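Local coordinates for carboxylic ester hydrolase (Aspergillus niger, PDB 7K4O), which probably hydrolyses the ester bonds of tannins as a serine esterase of the tannase family, holding gallic acid (3,4,5-trihydroxybenzoic acid) in its pocket, at residues Ser216-Lys230 against Leu371-Met383. Sequence-based numbering, arbitrary orientation.
Sequences SFQQTQHLYSNVVEK and LDGVTYDTLKDWM. With GDE (3,4,5-trihydroxybenzoic acid), chain J.
Met383 CG stands anti to its own carbonyl carbon (chi1 -63°) and the chain beyond runs extended, which lays CG on Thr220 CB, brings SD obliquely to 3.6 Å from Phe217 CD2 in a Met-aromatic contact, and ends CE near Gln221 N; a long, unbranched thioether suits this path. Met383 CB, placed by the backbone, sits over the centre of the Phe217 ring, a CH-pi contact 3.8 Å from the centroid. Serine's short side chain fits where the backbones come close: Ser216 OG donates to Met383 O at 2.7 Å, in the carbonyl plane on a lone pair. Thr220 turns its methyl CG2 to Leu379 and Trp382 CB, while its buried OG1 is satisfied by donating to Ser216 O. Branched Leu379 reaches two ways, CD2 to Leu223 CB and CD1 to Tyr224 CA and Val227 CG2. Tyr376 lies obliquely to Tyr224, planes at 53°, its CD1 3.6 Å from Val227 CG1; the Tyr224 hydroxyl bonds Thr308 O. Lys230, bent at chi3 and chi4, packs apolar CD on Leu371 CB yet ends in a donor, NZ, weakly bonded to Leu371 O at 3.3 Å; a water links NZ to Gly373 N, where glycine readily takes the positive phi of the type II turn. Gln218, Gln219 and His222 of 216-230 instead bond the gallic acid hydroxyls. Helix 376-383 runs nearly antiparallel to helix 216-221 (149°), within the long insertion between neighbouring strands 205-209 and 410-416 of the alpha/beta-hydrolase sheet; helix 351-361 touches Thr220 and Trp382, helix 300-310 Val228 and Tyr376.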
loop_
_atom_site.group_PDB
_atom_site.type_symbol
_atom_site.label_atom_id
_atom_site.label_comp_id
_atom_site.label_asym_id
_atom_site.label_seq_id
_atom_site.Cartn_x
_atom_site.Cartn_y
_atom_site.Cartn_z
ATOM N N SER A 216 10.253 -5.501 -8.228
ATOM C CA SER A 216 11.508 -5.110 -8.916
ATOM C C SER A 216 11.296 -3.768 -9.625
ATOM O O SER A 216 12.306 -3.061 -9.837
ATOM C CB SER A 216 11.990 -6.235 -9.853
ATOM O OG SER A 216 11.108 -6.421 -10.948
ATOM N N PHE A 217 10.096 -3.468 -10.097
ATOM C CA PHE A 217 9.824 -2.221 -10.847
ATOM C C PHE A 217 9.580 -1.118 -9.836
ATOM O O PHE A 217 10.141 -0.035 -9.943
ATOM C CB PHE A 217 8.649 -2.427 -11.793
ATOM C CG PHE A 217 8.945 -3.261 -13.015
ATOM C CD1 PHE A 217 9.195 -4.621 -12.920
ATOM C CD2 PHE A 217 9.058 -2.669 -14.262
ATOM C CE1 PHE A 217 9.550 -5.363 -14.027
ATOM C CE2 PHE A 217 9.354 -3.423 -15.377
ATOM C CZ PHE A 217 9.604 -4.760 -15.261
ATOM N N GLN A 218 8.766 -1.386 -8.806
ATOM C CA GLN A 218 8.361 -0.361 -7.831
ATOM C C GLN A 218 9.590 0.120 -7.065
ATOM O O GLN A 218 9.730 1.326 -6.817
ATOM C CB GLN A 218 7.332 -0.957 -6.863
ATOM C CG GLN A 218 7.138 -0.123 -5.598
ATOM C CD GLN A 218 6.825 1.345 -5.844
ATOM O OE1 GLN A 218 6.270 1.694 -6.883
ATOM N NE2 GLN A 218 7.115 2.150 -4.833
ATOM N N GLN A 219 10.474 -0.779 -6.567
ATOM C CA GLN A 219 11.577 -0.315 -5.720
ATOM C C GLN A 219 12.607 0.424 -6.608
ATOM O O GLN A 219 13.108 1.497 -6.220
ATOM C CB GLN A 219 12.272 -1.444 -4.968
ATOM C CG GLN A 219 11.347 -2.338 -4.122
ATOM C CD GLN A 219 10.407 -1.564 -3.239
ATOM O OE1 GLN A 219 10.709 -0.444 -2.813
ATOM N NE2 GLN A 219 9.299 -2.223 -2.853
ATOM N N THR A 220 12.885 -0.122 -7.775
ATOM C CA THR A 220 13.938 0.470 -8.635
ATOM C C THR A 220 13.479 1.841 -9.166
ATOM O O THR A 220 14.353 2.743 -9.288
ATOM C CB THR A 220 14.291 -0.456 -9.775
ATOM O OG1 THR A 220 14.646 -1.745 -9.257
ATOM C CG2 THR A 220 15.440 0.081 -10.597
ATOM N N GLN A 221 12.206 2.038 -9.451
ATOM C CA GLN A 221 11.718 3.327 -10.012
ATOM C C GLN A 221 11.918 4.459 -9.018
ATOM O O GLN A 221 11.934 5.636 -9.479
ATOM C CB GLN A 221 10.307 3.240 -10.578
ATOM C CG GLN A 221 9.219 3.006 -9.557
ATOM C CD GLN A 221 8.771 4.258 -8.830
ATOM O OE1 GLN A 221 8.624 5.319 -9.467
ATOM N NE2 GLN A 221 8.617 4.154 -7.497
ATOM N N HIS A 222 12.142 4.185 -7.745
ATOM C CA HIS A 222 12.440 5.222 -6.742
ATOM C C HIS A 222 13.768 5.946 -7.098
ATOM O O HIS A 222 13.968 7.037 -6.571
ATOM C CB HIS A 222 12.514 4.658 -5.345
ATOM C CG HIS A 222 11.191 4.567 -4.647
ATOM N ND1 HIS A 222 10.473 5.714 -4.318
ATOM C CD2 HIS A 222 10.479 3.492 -4.183
ATOM C CE1 HIS A 222 9.393 5.347 -3.626
ATOM N NE2 HIS A 222 9.360 3.973 -3.544
ATOM N N LEU A 223 14.604 5.334 -7.937
ATOM C CA LEU A 223 15.908 5.942 -8.357
ATOM C C LEU A 223 15.689 6.704 -9.650
ATOM O O LEU A 223 16.628 7.373 -10.059
ATOM C CB LEU A 223 16.974 4.851 -8.536
ATOM C CG LEU A 223 17.428 4.141 -7.280
ATOM C CD1 LEU A 223 18.498 3.071 -7.593
ATOM C CD2 LEU A 223 17.962 5.083 -6.238
ATOM N N TYR A 224 14.529 6.591 -10.314
ATOM C CA TYR A 224 14.348 7.179 -11.664
ATOM C C TYR A 224 14.560 8.716 -11.634
ATOM O O TYR A 224 15.371 9.259 -12.431
ATOM C CB TYR A 224 12.995 6.847 -12.254
ATOM C CG TYR A 224 12.758 7.440 -13.606
ATOM C CD1 TYR A 224 13.707 7.339 -14.613
ATOM C CD2 TYR A 224 11.616 8.171 -13.863
ATOM C CE1 TYR A 224 13.500 7.943 -15.843
ATOM C CE2 TYR A 224 11.394 8.755 -15.092
ATOM C CZ TYR A 224 12.363 8.691 -16.076
ATOM O OH TYR A 224 12.118 9.266 -17.315
ATOM N N SER A 225 13.871 9.439 -10.767
ATOM C CA SER A 225 14.034 10.913 -10.647
ATOM C C SER A 225 15.522 11.285 -10.453
ATOM O O SER A 225 15.993 12.226 -11.116
ATOM C CB SER A 225 13.213 11.448 -9.535
ATOM O OG SER A 225 11.839 11.354 -9.859
ATOM N N ASN A 226 16.223 10.612 -9.562
ATOM C CA ASN A 226 17.675 10.814 -9.335
ATOM C C ASN A 226 18.424 10.673 -10.668
ATOM O O ASN A 226 19.314 11.535 -10.975
ATOM C CB ASN A 226 18.261 9.804 -8.364
ATOM C CG ASN A 226 17.917 9.960 -6.905
ATOM O OD1 ASN A 226 17.939 8.964 -6.174
ATOM N ND2 ASN A 226 17.630 11.169 -6.453
ATOM N N VAL A 227 18.123 9.647 -11.454
ATOM C CA VAL A 227 18.893 9.364 -12.685
ATOM C C VAL A 227 18.509 10.379 -13.770
ATOM O O VAL A 227 19.382 10.767 -14.577
ATOM C CB VAL A 227 18.743 7.899 -13.097
ATOM C CG1 VAL A 227 19.351 7.650 -14.453
ATOM C CG2 VAL A 227 19.368 6.996 -12.026
ATOM N N VAL A 228 17.271 10.855 -13.774
ATOM C CA VAL A 228 16.861 11.942 -14.709
ATOM C C VAL A 228 17.708 13.183 -14.396
ATOM O O VAL A 228 18.206 13.827 -15.345
ATOM C CB VAL A 228 15.363 12.291 -14.608
ATOM C CG1 VAL A 228 15.054 13.584 -15.359
ATOM C CG2 VAL A 228 14.494 11.155 -15.139
ATOM N N GLU A 229 17.809 13.543 -13.136
ATOM C CA GLU A 229 18.562 14.749 -12.712
ATOM C C GLU A 229 20.027 14.575 -13.151
ATOM O O GLU A 229 20.626 15.546 -13.672
ATOM C CB GLU A 229 18.465 14.956 -11.215
ATOM C CG GLU A 229 17.074 15.353 -10.774
ATOM C CD GLU A 229 16.825 15.336 -9.282
ATOM O OE1 GLU A 229 17.684 14.873 -8.502
ATOM O OE2 GLU A 229 15.764 15.846 -8.899
ATOM N N LYS A 230 20.606 13.410 -12.922
ATOM C CA LYS A 230 22.020 13.144 -13.317
ATOM C C LYS A 230 22.147 13.221 -14.832
ATOM O O LYS A 230 23.108 13.844 -15.329
ATOM C CB LYS A 230 22.472 11.733 -12.946
ATOM C CG LYS A 230 22.963 11.513 -11.532
ATOM C CD LYS A 230 23.181 10.022 -11.286
ATOM C CE LYS A 230 24.037 9.333 -12.332
ATOM N NZ LYS A 230 25.456 9.682 -12.131
ATOM N N LEU A 371 25.523 6.894 -7.231
ATOM C CA LEU A 371 24.890 6.447 -8.496
ATOM C C LEU A 371 25.869 6.584 -9.667
ATOM O O LEU A 371 25.403 6.667 -10.819
ATOM C CB LEU A 371 23.622 7.281 -8.731
ATOM C CG LEU A 371 22.471 7.001 -7.760
ATOM C CD1 LEU A 371 21.272 7.857 -8.132
ATOM C CD2 LEU A 371 22.095 5.520 -7.729
ATOM N N ASP A 372 27.181 6.580 -9.400
ATOM C CA ASP A 372 28.165 6.733 -10.508
ATOM C C ASP A 372 27.944 5.619 -11.512
ATOM O O ASP A 372 27.878 4.460 -11.113
ATOM C CB ASP A 372 29.607 6.647 -10.010
ATOM C CG ASP A 372 30.052 7.864 -9.219
ATOM O OD1 ASP A 372 29.340 8.908 -9.258
ATOM O OD2 ASP A 372 31.095 7.758 -8.556
ATOM N N GLY A 373 27.819 5.956 -12.781
ATOM C CA GLY A 373 27.676 4.944 -13.835
ATOM C C GLY A 373 26.245 4.423 -13.991
ATOM O O GLY A 373 26.019 3.617 -14.923
ATOM N N VAL A 374 25.300 4.875 -13.172
ATOM C CA VAL A 374 23.887 4.394 -13.253
ATOM C C VAL A 374 23.117 5.229 -14.279
ATOM O O VAL A 374 23.050 6.429 -14.136
ATOM C CB VAL A 374 23.236 4.396 -11.863
ATOM C CG1 VAL A 374 21.777 3.947 -11.955
ATOM C CG2 VAL A 374 24.011 3.533 -10.886
ATOM N N THR A 375 22.589 4.559 -15.284
ATOM C CA THR A 375 21.863 5.119 -16.420
ATOM C C THR A 375 20.423 4.604 -16.406
ATOM O O THR A 375 20.138 3.657 -15.638
ATOM C CB THR A 375 22.533 4.749 -17.741
ATOM O OG1 THR A 375 22.425 3.347 -18.012
ATOM C CG2 THR A 375 23.978 5.214 -17.775
ATOM N N TYR A 376 19.611 5.121 -17.300
ATOM C CA TYR A 376 18.278 4.538 -17.566
ATOM C C TYR A 376 18.408 3.030 -17.813
ATOM O O TYR A 376 17.546 2.242 -17.354
ATOM C CB TYR A 376 17.564 5.232 -18.724
ATOM C CG TYR A 376 17.340 6.717 -18.526
ATOM C CD1 TYR A 376 17.110 7.284 -17.284
ATOM C CD2 TYR A 376 17.401 7.577 -19.621
ATOM C CE1 TYR A 376 16.886 8.646 -17.134
ATOM C CE2 TYR A 376 17.167 8.935 -19.489
ATOM C CZ TYR A 376 16.894 9.477 -18.251
ATOM O OH TYR A 376 16.700 10.824 -18.103
ATOM N N ASP A 377 19.385 2.588 -18.611
ATOM C CA ASP A 377 19.523 1.149 -18.930
ATOM C C ASP A 377 19.909 0.348 -17.671
ATOM O O ASP A 377 19.462 -0.824 -17.590
ATOM C CB ASP A 377 20.542 0.934 -20.067
ATOM C CG ASP A 377 20.043 1.313 -21.452
ATOM O OD1 ASP A 377 18.841 1.553 -21.635
ATOM O OD2 ASP A 377 20.904 1.387 -22.389
ATOM N N THR A 378 20.695 0.903 -16.753
ATOM C CA THR A 378 21.050 0.217 -15.480
ATOM C C THR A 378 19.720 -0.045 -14.732
ATOM O O THR A 378 19.548 -1.171 -14.194
ATOM C CB THR A 378 21.947 1.056 -14.577
ATOM O OG1 THR A 378 23.062 1.539 -15.342
ATOM C CG2 THR A 378 22.484 0.341 -13.357
ATOM N N LEU A 379 18.855 0.955 -14.687
ATOM C CA LEU A 379 17.535 0.820 -13.979
ATOM C C LEU A 379 16.707 -0.266 -14.678
ATOM O O LEU A 379 16.105 -1.135 -13.986
ATOM C CB LEU A 379 16.787 2.155 -13.952
ATOM C CG LEU A 379 17.484 3.303 -13.236
ATOM C CD1 LEU A 379 16.587 4.512 -13.195
ATOM C CD2 LEU A 379 17.925 2.957 -11.832
ATOM N N LYS A 380 16.647 -0.270 -16.004
ATOM C CA LYS A 380 15.929 -1.315 -16.757
ATOM C C LYS A 380 16.478 -2.689 -16.373
ATOM O O LYS A 380 15.703 -3.606 -16.114
ATOM C CB LYS A 380 16.063 -1.076 -18.256
ATOM C CG LYS A 380 15.573 -2.224 -19.117
ATOM C CD LYS A 380 15.915 -2.037 -20.580
ATOM C CE LYS A 380 15.440 -3.185 -21.437
ATOM N NZ LYS A 380 15.622 -2.893 -22.878
ATOM N N ASP A 381 17.788 -2.837 -16.356
ATOM C CA ASP A 381 18.407 -4.159 -16.101
ATOM C C ASP A 381 18.029 -4.637 -14.685
ATOM O O ASP A 381 17.770 -5.838 -14.522
ATOM C CB ASP A 381 19.937 -4.101 -16.242
ATOM C CG ASP A 381 20.396 -3.892 -17.691
ATOM O OD1 ASP A 381 19.597 -4.103 -18.606
ATOM O OD2 ASP A 381 21.572 -3.495 -17.866
ATOM N N TRP A 382 18.017 -3.737 -13.718
ATOM C CA TRP A 382 17.592 -4.074 -12.325
ATOM C C TRP A 382 16.122 -4.485 -12.318
ATOM O O TRP A 382 15.779 -5.495 -11.628
ATOM C CB TRP A 382 17.879 -2.904 -11.407
ATOM C CG TRP A 382 19.299 -2.820 -10.933
ATOM C CD1 TRP A 382 20.175 -3.830 -10.666
ATOM C CD2 TRP A 382 19.986 -1.601 -10.612
ATOM N NE1 TRP A 382 21.348 -3.304 -10.200
ATOM C CE2 TRP A 382 21.253 -1.954 -10.128
ATOM C CE3 TRP A 382 19.602 -0.262 -10.576
ATOM C CZ2 TRP A 382 22.162 -1.002 -9.673
ATOM C CZ3 TRP A 382 20.487 0.684 -10.097
ATOM C CH2 TRP A 382 21.754 0.307 -9.663
ATOM N N MET A 383 15.273 -3.816 -13.068
ATOM C CA MET A 383 13.835 -4.187 -13.023
ATOM C C MET A 383 13.662 -5.591 -13.588
ATOM O O MET A 383 12.884 -6.413 -13.042
ATOM C CB MET A 383 12.971 -3.167 -13.763
ATOM C CG MET A 383 13.043 -1.810 -13.099
ATOM S SD MET A 383 11.954 -0.638 -13.903
ATOM C CE MET A 383 12.218 0.799 -12.882
HETATM O OAA GDE J . 5.143 0.820 3.014
HETATM O OAB GDE J . 5.269 3.007 2.703
HETATM O OAC GDE J . 8.430 -0.994 -0.502
HETATM O OAD GDE J . 7.228 3.378 -2.007
HETATM O OAE GDE J . 8.551 1.087 -2.391
HETATM C CAF GDE J . 6.982 0.403 0.919
HETATM C CAG GDE J . 6.367 2.637 0.154
HETATM C CAH GDE J . 5.540 1.828 2.355
HETATM C CAI GDE J . 7.734 0.211 -0.250
HETATM C CAJ GDE J . 7.157 2.459 -1.011
HETATM C CAK GDE J . 6.369 1.630 1.106
HETATM C CAL GDE J . 7.794 1.262 -1.204
HETATM O O HOH W 1 26.134 10.098 -8.963
HETATM O O HOH W 2 27.280 8.469 -13.482
#